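Local coordinates for TT1696 protein (Thermus thermophilus, PDB 1UFB) that is of unknown function but belongs to the helical HEPN family, pairs with a second copy of itself and may bind DNA, at residues D26-C31 with R102-L107; A40-L45 with L120-E125; G55-D60 with V81-Y86. All coordinates share one frame; numbering follows the deposited sequence.

Contact 1: residues D26-C31 with R102-L107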
ATOM      1  N   ASP A  26      12.970   2.486  -4.624  1.00 25.75           N
ATOM      2  CA  ASP A  26      11.702   3.075  -4.055  1.00 25.07           C
ATOM      3  C   ASP A  26      11.660   2.661  -2.575  1.00 26.03           C
ATOM      4  O   ASP A  26      10.928   1.764  -2.186  1.00 23.30           O
ATOM      5  CB  ASP A  26      10.482   2.528  -4.831  1.00 23.92           C
ATOM      6  CG  ASP A  26      10.418   3.027  -6.268  1.00 28.61           C
ATOM      7  OD1 ASP A  26      11.094   4.043  -6.597  1.00 30.69           O
ATOM      8  OD2 ASP A  26       9.685   2.412  -7.065  1.00 27.69           O
ATOM      9  N   TYR A  27      12.474   3.369  -1.759  1.00 28.22           N
ATOM     10  CA  TYR A  27      12.667   3.042  -0.350  1.00 26.40           C
ATOM     11  C   TYR A  27      11.436   3.113   0.542  1.00 25.70           C
ATOM     12  O   TYR A  27      11.195   2.192   1.306  1.00 26.72           O
ATOM     13  CB  TYR A  27      13.858   3.893   0.228  1.00 27.57           C
ATOM     14  CG  TYR A  27      15.118   3.736  -0.652  1.00 29.69           C
ATOM     15  CD1 TYR A  27      15.904   4.841  -1.050  1.00 32.58           C
ATOM     16  CD2 TYR A  27      15.495   2.466  -1.111  1.00 28.50           C
ATOM     17  CE1 TYR A  27      17.085   4.637  -1.916  1.00 32.36           C
ATOM     18  CE2 TYR A  27      16.605   2.266  -1.943  1.00 32.38           C
ATOM     19  CZ  TYR A  27      17.396   3.322  -2.342  1.00 33.05           C
ATOM     20  OH  TYR A  27      18.494   2.951  -3.143  1.00 33.24           O
ATOM     21  N   ALA A  28      10.687   4.194   0.433  1.00 23.22           N
ATOM     22  CA  ALA A  28       9.491   4.341   1.206  1.00 25.07           C
ATOM     23  C   ALA A  28       8.544   3.175   0.821  1.00 21.35           C
ATOM     24  O   ALA A  28       7.913   2.541   1.702  1.00 24.02           O
ATOM     25  CB  ALA A  28       8.848   5.682   0.901  1.00 20.27           C
ATOM     26  N   TRP A  29       8.382   2.929  -0.464  1.00 20.28           N
ATOM     27  CA  TRP A  29       7.486   1.822  -0.861  1.00 21.87           C
ATOM     28  C   TRP A  29       8.000   0.500  -0.326  1.00 22.67           C
ATOM     29  O   TRP A  29       7.205  -0.372   0.016  1.00 22.04           O
ATOM     30  CB  TRP A  29       7.339   1.757  -2.413  1.00 18.70           C
ATOM     31  CG  TRP A  29       6.204   2.653  -2.850  1.00 22.33           C
ATOM     32  CD1 TRP A  29       6.298   3.932  -3.317  1.00 22.46           C
ATOM     33  CD2 TRP A  29       4.801   2.330  -2.826  1.00 26.35           C
ATOM     34  NE1 TRP A  29       5.028   4.441  -3.601  1.00 27.55           N
ATOM     35  CE2 TRP A  29       4.092   3.476  -3.305  1.00 28.41           C
ATOM     36  CE3 TRP A  29       4.080   1.193  -2.465  1.00 27.42           C
ATOM     37  CZ2 TRP A  29       2.670   3.504  -3.428  1.00 28.60           C
ATOM     38  CZ3 TRP A  29       2.663   1.218  -2.594  1.00 29.94           C
ATOM     39  CH2 TRP A  29       1.983   2.379  -3.071  1.00 28.94           C
ATOM     40  N   ALA A  30       9.343   0.314  -0.292  1.00 22.06           N
ATOM     41  CA  ALA A  30       9.911  -0.915   0.247  1.00 21.70           C
ATOM     42  C   ALA A  30       9.549  -1.039   1.739  1.00 20.34           C
ATOM     43  O   ALA A  30       9.280  -2.141   2.251  1.00 24.19           O
ATOM     44  CB  ALA A  30      11.509  -0.912   0.102  1.00 25.50           C
ATOM     45  N   CYS A  31       9.587   0.064   2.464  1.00 20.18           N
ATOM     46  CA  CYS A  31       9.262   0.048   3.868  1.00 20.87           C
ATOM     47  C   CYS A  31       7.775  -0.306   4.072  1.00 24.57           C
ATOM     48  O   CYS A  31       7.414  -1.029   5.007  1.00 23.31           O
ATOM     49  CB  CYS A  31       9.463   1.425   4.508  1.00 22.24           C
ATOM     50  SG  CYS A  31      11.301   1.782   4.721  1.00 24.53           S
ATOM     51  N   ARG A 102      10.454  10.917  -0.169  1.00 33.13           N
ATOM     52  CA  ARG A 102      11.812  11.429   0.039  1.00 38.90           C
ATOM     53  C   ARG A 102      12.344  11.265   1.449  1.00 37.32           C
ATOM     54  O   ARG A 102      13.523  11.446   1.695  1.00 35.16           O
ATOM     55  CB  ARG A 102      11.914  12.927  -0.357  1.00 40.31           C
ATOM     56  CG  ARG A 102      11.324  13.833   0.635  1.00 48.07           C
ATOM     57  CD  ARG A 102      11.607  15.330   0.350  1.00 53.72           C
ATOM     58  NE  ARG A 102      11.535  16.050   1.628  1.00 59.91           N
ATOM     59  CZ  ARG A 102      11.276  17.347   1.793  1.00 61.16           C
ATOM     60  NH1 ARG A 102      11.039  18.132   0.736  1.00 60.61           N
ATOM     61  NH2 ARG A 102      11.274  17.853   3.033  1.00 60.42           N
ATOM     62  N   HIS A 103      11.481  10.927   2.393  1.00 36.63           N
ATOM     63  CA  HIS A 103      11.963  10.799   3.748  1.00 35.94           C
ATOM     64  C   HIS A 103      12.474   9.414   4.082  1.00 34.93           C
ATOM     65  O   HIS A 103      12.731   9.161   5.252  1.00 33.32           O
ATOM     66  CB  HIS A 103      10.842  11.166   4.733  1.00 37.04           C
ATOM     67  CG  HIS A 103      10.397  12.593   4.623  1.00 39.30           C
ATOM     68  ND1 HIS A 103       9.353  12.991   3.818  1.00 41.15           N
ATOM     69  CD2 HIS A 103      10.886  13.723   5.193  1.00 40.88           C
ATOM     70  CE1 HIS A 103       9.217  14.304   3.891  1.00 41.27           C
ATOM     71  NE2 HIS A 103      10.133  14.774   4.718  1.00 43.90           N
ATOM     72  N   TYR A 104      12.629   8.532   3.091  1.00 31.33           N
ATOM     73  CA  TYR A 104      13.047   7.168   3.403  1.00 30.69           C
ATOM     74  C   TYR A 104      14.330   6.808   2.658  1.00 29.32           C
ATOM     75  O   TYR A 104      14.475   7.176   1.516  1.00 29.63           O
ATOM     76  CB  TYR A 104      11.878   6.211   3.085  1.00 26.38           C
ATOM     77  CG  TYR A 104      10.714   6.541   4.002  1.00 27.18           C
ATOM     78  CD1 TYR A 104       9.865   7.620   3.728  1.00 25.99           C
ATOM     79  CD2 TYR A 104      10.542   5.844   5.221  1.00 23.77           C
ATOM     80  CE1 TYR A 104       8.875   7.993   4.652  1.00 28.83           C
ATOM     81  CE2 TYR A 104       9.586   6.204   6.140  1.00 27.31           C
ATOM     82  CZ  TYR A 104       8.741   7.293   5.855  1.00 27.49           C
ATOM     83  OH  TYR A 104       7.803   7.653   6.778  1.00 24.67           O
ATOM     84  N   THR A 105      15.248   6.080   3.296  1.00 27.85           N
ATOM     85  CA  THR A 105      16.550   5.799   2.666  1.00 28.07           C
ATOM     86  C   THR A 105      16.751   4.290   2.434  1.00 28.97           C
ATOM     87  O   THR A 105      15.958   3.438   2.930  1.00 26.46           O
ATOM     88  CB  THR A 105      17.719   6.256   3.596  1.00 28.63           C
ATOM     89  OG1 THR A 105      17.722   5.398   4.770  1.00 30.29           O
ATOM     90  CG2 THR A 105      17.552   7.750   4.054  1.00 27.60           C
ATOM     91  N   ARG A 106      17.820   3.959   1.727  1.00 25.94           N
ATOM     92  CA  ARG A 106      18.064   2.547   1.477  1.00 26.83           C
ATOM     93  C   ARG A 106      18.347   1.787   2.799  1.00 28.23           C
ATOM     94  O   ARG A 106      17.871   0.641   2.995  1.00 26.91           O
ATOM     95  CB  ARG A 106      19.245   2.318   0.495  1.00 25.35           C
ATOM     96  CG  ARG A 106      19.632   0.815   0.253  1.00 24.51           C
ATOM     97  CD  ARG A 106      20.844   0.606  -0.756  1.00 27.57           C
ATOM     98  NE  ARG A 106      22.111   1.143  -0.183  1.00 29.80           N
ATOM     99  CZ  ARG A 106      22.879   0.542   0.717  1.00 30.47           C
ATOM    100  NH1 ARG A 106      22.546  -0.655   1.190  1.00 27.28           N
ATOM    101  NH2 ARG A 106      23.994   1.156   1.174  1.00 30.20           N
ATOM    102  N   LEU A 107      19.178   2.368   3.676  1.00 26.21           N
ATOM    103  CA  LEU A 107      19.512   1.636   4.893  1.00 25.54           C
ATOM    104  C   LEU A 107      18.246   1.387   5.725  1.00 26.16           C
ATOM    105  O   LEU A 107      18.120   0.338   6.380  1.00 26.13           O
ATOM    106  CB  LEU A 107      20.565   2.379   5.770  1.00 25.01           C
ATOM    107  CG  LEU A 107      21.940   2.514   5.065  1.00 28.90           C
ATOM    108  CD1 LEU A 107      22.886   3.470   5.922  1.00 28.20           C
ATOM    109  CD2 LEU A 107      22.598   1.113   4.934  1.00 27.53           C
TER
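This contact sits at one end of the HEPN helical bundle, where the first turn of helix 27-48 meets the loop leading into helix 106-126 and that helix's own first turn. Two tyrosines, one from each segment, carry it. Y27 has CG anti to its carbonyl carbon (chi1 -52°), which lays one ring face against the backbone of R106, with T105 C close by. R106 N stands 3.5 Å above the ring plane, toward the rim, and R106 CB makes a CH-pi contact 3.8 Å from the ring centroid. With CG anti to its backbone N, the R106 chain runs alongside Y27 in the same direction, then bends at chi3 so that NH1 reaches a salt bridge with E110. Y104 packs on A28 and C31 of the same helix: its CD1 rests 3.6 Å from A28 CB, its CB packs 3.5 Å from A28 N, and C31 SG approaches CD2 obliquely at 4.2 Å. W29 and D26, whose CB atoms point away from 102-107, meet H13, N14 and H17 of the second subunit. No hydrogen bond crosses, so these two segments are held by aromatic and aliphatic surfaces, with the charged tip of R106 tied within its own helix.

Contact 2: residues A40-L45 with L120-E125; sequences AALKGL and LAFVEE
A41 CB and L120 CD2 meet at 3.3 Å, closer than carbons usually pack, and L120 CD1 lies against the same methyl. L120 begins by pointing away from the partner helix; a strained chi1 of -110° carries its branches back to A41. One turn on, V123 buries the most surface here. Its CG1, anti to the backbone N, lies 3.5 Å from A41 O and also touches L45 CB, while CG2 meets L42 CD2 at 3.6 Å. The carbonyl A41 O, already bonded to L45 N in its own helix, is thus covered by both valine methyls. F122 comes in from the flank with CG anti to its backbone N: L42 CD2 sits near the plane of its ring, at the edge, and L45 CD2 approaches CE2 to 4.0 Å as the two side chains cross at about a right angle. These contacts fit a nearly parallel pair: the axes of 40-45 and 120-125 approach to 9.3 Å and are inclined by 18°. Around them, A11 and L8 of helix 4-24 cover A41, L120 and V123, whereas I58, L61 and L62 of helix 58-63 lie on L42, and L62 also reaches F122, so both helix 4-24 and helix 58-63 pack on the pair.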
ATOM      1  N   ALA A  40       0.544  -9.259   7.042  1.00 19.50           N
ATOM      2  CA  ALA A  40      -0.093 -10.447   6.401  1.00 21.43           C
ATOM      3  C   ALA A  40       0.379 -11.777   7.111  1.00 22.75           C
ATOM      4  O   ALA A  40      -0.456 -12.708   7.366  1.00 25.05           O
ATOM      5  CB  ALA A  40       0.264 -10.473   4.855  1.00 20.76           C
ATOM      6  N   ALA A  41       1.658 -11.825   7.451  1.00 23.61           N
ATOM      7  CA  ALA A  41       2.199 -13.039   8.119  1.00 22.97           C
ATOM      8  C   ALA A  41       1.521 -13.218   9.451  1.00 23.27           C
ATOM      9  O   ALA A  41       1.087 -14.354   9.773  1.00 26.25           O
ATOM     10  CB  ALA A  41       3.704 -12.928   8.332  1.00 22.50           C
ATOM     11  N   LEU A  42       1.400 -12.127  10.251  1.00 22.20           N
ATOM     12  CA  LEU A  42       0.751 -12.270  11.539  1.00 22.30           C
ATOM     13  C   LEU A  42      -0.726 -12.567  11.388  1.00 24.20           C
ATOM     14  O   LEU A  42      -1.256 -13.323  12.152  1.00 24.93           O
ATOM     15  CB  LEU A  42       0.993 -11.047  12.443  1.00 23.31           C
ATOM     16  CG  LEU A  42       2.455 -10.963  12.911  1.00 23.42           C
ATOM     17  CD1 LEU A  42       2.758  -9.690  13.598  1.00 18.40           C
ATOM     18  CD2 LEU A  42       2.706 -12.140  13.919  1.00 24.51           C
ATOM     19  N   LYS A  43      -1.407 -11.986  10.398  1.00 24.53           N
ATOM     20  CA  LYS A  43      -2.828 -12.297  10.211  1.00 24.91           C
ATOM     21  C   LYS A  43      -2.922 -13.812   9.872  1.00 27.14           C
ATOM     22  O   LYS A  43      -3.807 -14.499  10.350  1.00 27.29           O
ATOM     23  CB  LYS A  43      -3.400 -11.381   9.104  1.00 23.94           C
ATOM     24  CG  LYS A  43      -3.769 -10.003   9.721  1.00 19.05           C
ATOM     25  CD  LYS A  43      -4.210  -8.978   8.699  1.00 19.60           C
ATOM     26  CE  LYS A  43      -4.543  -7.669   9.457  1.00 21.28           C
ATOM     27  NZ  LYS A  43      -5.031  -6.640   8.356  1.00 23.24           N
ATOM     28  N   GLY A  44      -1.954 -14.340   9.118  1.00 26.82           N
ATOM     29  CA  GLY A  44      -1.984 -15.753   8.815  1.00 28.86           C
ATOM     30  C   GLY A  44      -1.744 -16.592  10.079  1.00 31.09           C
ATOM     31  O   GLY A  44      -2.430 -17.592  10.285  1.00 32.23           O
ATOM     32  N   LEU A  45      -0.804 -16.194  10.928  1.00 29.61           N
ATOM     33  CA  LEU A  45      -0.590 -16.921  12.196  1.00 28.94           C
ATOM     34  C   LEU A  45      -1.888 -16.883  13.012  1.00 30.19           C
ATOM     35  O   LEU A  45      -2.304 -17.900  13.602  1.00 26.30           O
ATOM     36  CB  LEU A  45       0.553 -16.305  13.003  1.00 25.89           C
ATOM     37  CG  LEU A  45       0.688 -16.980  14.406  1.00 28.33           C
ATOM     38  CD1 LEU A  45       0.940 -18.503  14.237  1.00 28.75           C
ATOM     39  CD2 LEU A  45       1.853 -16.366  15.111  1.00 27.26           C
ATOM     40  N   LEU A 120       8.263 -12.839   9.789  1.00 25.41           N
ATOM     41  CA  LEU A 120       7.903 -13.959   8.922  1.00 27.27           C
ATOM     42  C   LEU A 120       8.473 -15.269   9.458  1.00 24.32           C
ATOM     43  O   LEU A 120       7.770 -16.312   9.473  1.00 28.10           O
ATOM     44  CB  LEU A 120       8.505 -13.762   7.521  1.00 27.52           C
ATOM     45  CG  LEU A 120       7.415 -13.472   6.503  1.00 37.52           C
ATOM     46  CD1 LEU A 120       6.496 -14.739   6.400  1.00 40.24           C
ATOM     47  CD2 LEU A 120       6.647 -12.190   7.011  1.00 38.97           C
ATOM     48  N   ALA A 121       9.715 -15.205   9.909  1.00 25.14           N
ATOM     49  CA  ALA A 121      10.404 -16.466  10.379  1.00 28.38           C
ATOM     50  C   ALA A 121       9.754 -16.967  11.665  1.00 28.99           C
ATOM     51  O   ALA A 121       9.564 -18.159  11.842  1.00 32.14           O
ATOM     52  CB  ALA A 121      11.916 -16.201  10.578  1.00 28.88           C
ATOM     53  N   PHE A 122       9.405 -16.045  12.544  1.00 29.24           N
ATOM     54  CA  PHE A 122       8.712 -16.362  13.812  1.00 32.43           C
ATOM     55  C   PHE A 122       7.371 -17.014  13.417  1.00 33.98           C
ATOM     56  O   PHE A 122       6.999 -18.097  13.901  1.00 34.33           O
ATOM     57  CB  PHE A 122       8.521 -15.047  14.602  1.00 34.08           C
ATOM     58  CG  PHE A 122       7.467 -15.094  15.689  1.00 38.97           C
ATOM     59  CD1 PHE A 122       7.752 -15.614  16.950  1.00 38.54           C
ATOM     60  CD2 PHE A 122       6.174 -14.595  15.438  1.00 39.37           C
ATOM     61  CE1 PHE A 122       6.764 -15.648  17.941  1.00 39.00           C
ATOM     62  CE2 PHE A 122       5.178 -14.626  16.430  1.00 38.01           C
ATOM     63  CZ  PHE A 122       5.473 -15.154  17.678  1.00 36.35           C
ATOM     64  N   VAL A 123       6.637 -16.385  12.505  1.00 31.73           N
ATOM     65  CA  VAL A 123       5.375 -16.972  12.092  1.00 29.36           C
ATOM     66  C   VAL A 123       5.557 -18.378  11.457  1.00 33.73           C
ATOM     67  O   VAL A 123       4.782 -19.319  11.731  1.00 33.61           O
ATOM     68  CB  VAL A 123       4.644 -16.031  11.081  1.00 29.56           C
ATOM     69  CG1 VAL A 123       3.522 -16.808  10.386  1.00 27.73           C
ATOM     70  CG2 VAL A 123       4.052 -14.806  11.848  1.00 23.63           C
ATOM     71  N   GLU A 124       6.550 -18.524  10.591  1.00 32.28           N
ATOM     72  CA  GLU A 124       6.725 -19.822   9.918  1.00 39.29           C
ATOM     73  C   GLU A 124       7.026 -20.923  10.944  1.00 41.17           C
ATOM     74  O   GLU A 124       6.551 -22.052  10.817  1.00 41.66           O
ATOM     75  CB  GLU A 124       7.828 -19.751   8.844  1.00 37.78           C
ATOM     76  CG  GLU A 124       7.321 -19.112   7.527  1.00 38.98           C
ATOM     77  CD  GLU A 124       8.437 -18.461   6.664  1.00 45.71           C
ATOM     78  OE1 GLU A 124       9.624 -18.447   7.103  1.00 44.63           O
ATOM     79  OE2 GLU A 124       8.103 -17.949   5.561  1.00 44.63           O
ATOM     80  N   GLU A 125       7.748 -20.574  11.991  1.00 42.87           N
ATOM     81  CA  GLU A 125       8.030 -21.574  12.983  1.00 48.38           C
ATOM     82  C   GLU A 125       6.868 -21.807  13.954  1.00 48.81           C
ATOM     83  O   GLU A 125       6.783 -22.881  14.536  1.00 48.10           O
ATOM     84  CB  GLU A 125       9.314 -21.226  13.722  1.00 51.25           C
ATOM     85  CG  GLU A 125       9.156 -20.613  15.058  1.00 58.00           C
ATOM     86  CD  GLU A 125      10.238 -19.606  15.272  1.00 62.92           C
ATOM     87  OE1 GLU A 125      11.240 -19.693  14.527  1.00 66.05           O
ATOM     88  OE2 GLU A 125      10.106 -18.729  16.157  1.00 66.33           O
TER

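Contact 3: residues G55-D60 with V81-Y86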
ATOM      1  N   GLY A  55      -6.627  -4.753  11.327  1.00 24.87           N
ATOM      2  CA  GLY A  55      -5.819  -3.570  11.472  1.00 24.40           C
ATOM      3  C   GLY A  55      -4.418  -3.616  10.886  1.00 22.48           C
ATOM      4  O   GLY A  55      -4.005  -4.559  10.211  1.00 21.53           O
ATOM      5  N   HIS A  56      -3.668  -2.576  11.188  1.00 21.58           N
ATOM      6  CA  HIS A  56      -2.319  -2.447  10.636  1.00 24.63           C
ATOM      7  C   HIS A  56      -1.215  -2.361  11.655  1.00 25.60           C
ATOM      8  O   HIS A  56      -0.076  -2.230  11.285  1.00 24.57           O
ATOM      9  CB  HIS A  56      -2.322  -1.210   9.699  1.00 20.69           C
ATOM     10  CG  HIS A  56      -3.417  -1.291   8.692  1.00 24.47           C
ATOM     11  ND1 HIS A  56      -3.423  -2.267   7.709  1.00 23.14           N
ATOM     12  CD2 HIS A  56      -4.606  -0.627   8.588  1.00 23.04           C
ATOM     13  CE1 HIS A  56      -4.560  -2.206   7.041  1.00 22.70           C
ATOM     14  NE2 HIS A  56      -5.298  -1.226   7.555  1.00 25.04           N
ATOM     15  N   SER A  57      -1.556  -2.564  12.930  1.00 25.44           N
ATOM     16  CA  SER A  57      -0.566  -2.499  14.001  1.00 23.78           C
ATOM     17  C   SER A  57       0.084  -3.856  14.248  1.00 23.80           C
ATOM     18  O   SER A  57      -0.564  -4.752  14.811  1.00 24.05           O
ATOM     19  CB  SER A  57      -1.238  -2.067  15.312  1.00 21.12           C
ATOM     20  OG  SER A  57      -0.320  -2.307  16.404  1.00 22.96           O
ATOM     21  N   ILE A  58       1.338  -4.035  13.852  1.00 22.43           N
ATOM     22  CA  ILE A  58       1.877  -5.319  14.155  1.00 23.30           C
ATOM     23  C   ILE A  58       2.090  -5.485  15.714  1.00 25.18           C
ATOM     24  O   ILE A  58       2.114  -6.613  16.272  1.00 23.55           O
ATOM     25  CB  ILE A  58       3.106  -5.660  13.237  1.00 30.71           C
ATOM     26  CG1 ILE A  58       4.326  -5.454  13.952  1.00 32.97           C
ATOM     27  CG2 ILE A  58       3.036  -5.006  11.760  1.00 27.85           C
ATOM     28  CD1 ILE A  58       4.996  -6.656  13.741  1.00 27.26           C
ATOM     29  N   LEU A  59       2.136  -4.364  16.430  1.00 26.31           N
ATOM     30  CA  LEU A  59       2.164  -4.433  17.918  1.00 27.09           C
ATOM     31  C   LEU A  59       0.876  -5.109  18.414  1.00 26.45           C
ATOM     32  O   LEU A  59       0.927  -5.991  19.299  1.00 29.00           O
ATOM     33  CB  LEU A  59       2.223  -3.036  18.550  1.00 29.94           C
ATOM     34  CG  LEU A  59       3.584  -2.411  18.868  1.00 33.56           C
ATOM     35  CD1 LEU A  59       3.369  -1.099  19.684  1.00 29.02           C
ATOM     36  CD2 LEU A  59       4.403  -3.435  19.773  1.00 31.68           C
ATOM     37  N   ASP A  60      -0.288  -4.679  17.931  1.00 24.59           N
ATOM     38  CA  ASP A  60      -1.525  -5.352  18.393  1.00 25.52           C
ATOM     39  C   ASP A  60      -1.551  -6.826  17.896  1.00 28.26           C
ATOM     40  O   ASP A  60      -2.050  -7.710  18.584  1.00 27.20           O
ATOM     41  CB  ASP A  60      -2.796  -4.721  17.826  1.00 23.43           C
ATOM     42  CG  ASP A  60      -3.173  -3.393  18.496  1.00 29.53           C
ATOM     43  OD1 ASP A  60      -3.443  -3.373  19.688  1.00 27.91           O
ATOM     44  OD2 ASP A  60      -3.231  -2.367  17.816  1.00 32.56           O
ATOM     45  N   VAL A  81       8.897  -0.325  15.084  1.00 28.53           N
ATOM     46  CA  VAL A  81       9.534   0.322  13.935  1.00 29.39           C
ATOM     47  C   VAL A  81       8.622   0.155  12.673  1.00 28.94           C
ATOM     48  O   VAL A  81       8.293   1.108  11.983  1.00 28.52           O
ATOM     49  CB  VAL A  81      10.859  -0.314  13.684  1.00 29.09           C
ATOM     50  CG1 VAL A  81      11.536   0.273  12.375  1.00 27.30           C
ATOM     51  CG2 VAL A  81      11.768  -0.081  14.974  1.00 34.00           C
ATOM     52  N   LEU A  82       8.198  -1.059  12.403  1.00 27.55           N
ATOM     53  CA  LEU A  82       7.383  -1.284  11.197  1.00 23.72           C
ATOM     54  C   LEU A  82       6.071  -0.537  11.223  1.00 24.60           C
ATOM     55  O   LEU A  82       5.544  -0.138  10.179  1.00 24.19           O
ATOM     56  CB  LEU A  82       7.153  -2.794  11.051  1.00 24.91           C
ATOM     57  CG  LEU A  82       8.412  -3.612  10.677  1.00 21.71           C
ATOM     58  CD1 LEU A  82       8.098  -5.121  10.811  1.00 27.58           C
ATOM     59  CD2 LEU A  82       8.827  -3.297   9.201  1.00 23.40           C
ATOM     60  N   ASP A  83       5.561  -0.273  12.416  1.00 24.46           N
ATOM     61  CA  ASP A  83       4.247   0.349  12.542  1.00 27.39           C
ATOM     62  C   ASP A  83       4.211   1.754  12.028  1.00 29.77           C
ATOM     63  O   ASP A  83       3.189   2.234  11.570  1.00 32.87           O
ATOM     64  CB  ASP A  83       3.729   0.250  14.001  1.00 27.51           C
ATOM     65  CG  ASP A  83       3.053  -1.109  14.272  1.00 29.94           C
ATOM     66  OD1 ASP A  83       2.906  -1.861  13.273  1.00 28.25           O
ATOM     67  OD2 ASP A  83       2.665  -1.436  15.439  1.00 27.60           O
ATOM     68  N   LYS A  84       5.352   2.386  12.032  1.00 28.26           N
ATOM     69  CA  LYS A  84       5.477   3.734  11.491  1.00 29.82           C
ATOM     70  C   LYS A  84       5.571   3.729   9.975  1.00 26.20           C
ATOM     71  O   LYS A  84       5.703   4.795   9.372  1.00 25.85           O
ATOM     72  CB  LYS A  84       6.749   4.388  11.985  1.00 30.80           C
ATOM     73  CG  LYS A  84       6.839   4.381  13.493  1.00 37.30           C
ATOM     74  CD  LYS A  84       5.634   5.081  14.123  1.00 41.31           C
ATOM     75  CE  LYS A  84       6.100   5.730  15.425  1.00 46.91           C
ATOM     76  NZ  LYS A  84       7.608   5.846  15.392  1.00 47.25           N
ATOM     77  N   TYR A  85       5.521   2.555   9.341  1.00 25.49           N
ATOM     78  CA  TYR A  85       5.633   2.518   7.862  1.00 20.96           C
ATOM     79  C   TYR A  85       4.305   2.288   7.133  1.00 23.35           C
ATOM     80  O   TYR A  85       4.310   2.224   5.898  1.00 22.14           O
ATOM     81  CB  TYR A  85       6.639   1.444   7.416  1.00 23.32           C
ATOM     82  CG  TYR A  85       8.065   1.704   7.946  1.00 24.34           C
ATOM     83  CD1 TYR A  85       8.946   0.640   8.213  1.00 25.35           C
ATOM     84  CD2 TYR A  85       8.520   3.004   8.134  1.00 26.44           C
ATOM     85  CE1 TYR A  85      10.281   0.865   8.667  1.00 24.63           C
ATOM     86  CE2 TYR A  85       9.865   3.247   8.575  1.00 28.66           C
ATOM     87  CZ  TYR A  85      10.723   2.160   8.832  1.00 29.46           C
ATOM     88  OH  TYR A  85      12.050   2.329   9.209  1.00 31.36           O
ATOM     89  N   TYR A  86       3.201   2.099   7.873  1.00 21.50           N
ATOM     90  CA  TYR A  86       1.941   1.871   7.190  1.00 19.62           C
ATOM     91  C   TYR A  86       1.415   3.164   6.497  1.00 19.96           C
ATOM     92  O   TYR A  86       1.112   3.179   5.305  1.00 19.84           O
ATOM     93  CB  TYR A  86       0.906   1.274   8.166  1.00 20.29           C
ATOM     94  CG  TYR A  86      -0.454   1.131   7.533  1.00 21.67           C
ATOM     95  CD1 TYR A  86      -0.677   0.219   6.478  1.00 22.85           C
ATOM     96  CD2 TYR A  86      -1.495   2.035   7.894  1.00 24.15           C
ATOM     97  CE1 TYR A  86      -1.960   0.224   5.769  1.00 24.97           C
ATOM     98  CE2 TYR A  86      -2.694   2.059   7.224  1.00 27.67           C
ATOM     99  CZ  TYR A  86      -2.932   1.164   6.180  1.00 24.83           C
ATOM    100  OH  TYR A  86      -4.179   1.228   5.639  1.00 29.64           O
TER
HETATM  101  O   HOH W   1       0.536   0.836  11.914  1.00 34.97           O
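H56 has CG anti to its carbonyl carbon (chi1 -53°) and Y86 has CG anti to its backbone N (chi1 175°), and these torsions lay the two rings face to face in an offset stack, centroids 3.8 Å apart and planes within 3° of each other. The stack flanks an N-capped helix start: S57 caps helix 58-63, its OG accepting from D60 N at 2.8 Å. H56 CB also lies over the Y86 ring face as a CH-pi contact, and H56 ND1 is hydrogen-bonded to E39. Y86 meets Y86 of the second subunit and forms a cation-pi pair with R90. An alanine here removes the ring that stacks on H56, and would probably leave the imidazole less firmly held and weaken the packing at the subunit boundary. D83 reaches the capped turn with its carboxylate, both oxygens using their syn lone pairs. Two backbone N-H groups thereby grip the group and fix its rotation, and its negative charge would probably be stabilised by the helix start. A water also links D83 O to H56 O, weakly at the latter. The shorter of the two hydrogen bonds joins I58 N to D83 OD1 at 2.7 Å; L59 N reaches D83 OD2 at 3.1 Å.

Contacts 1 and 2 both join helix 27-48 to helix 106-126, on opposite sides of the chain's centre, with their own centres about 23 Å apart. Their segments alternate along the chain, as expected for two helices running side by side in the same direction. Contact 3 is nested inside the loops they close, linking helix 58-63 to the segment 81-86; its centre lies about 16 Å from that of contact 1 and 14 Å from that of contact 2. It touches both: Y85 packs on C31 and Y104, and G55 O and I58 meet K43 and L42. The intervening chain is thereby fastened to the long helical pair, while contacts 1 and 3 also border the second subunit.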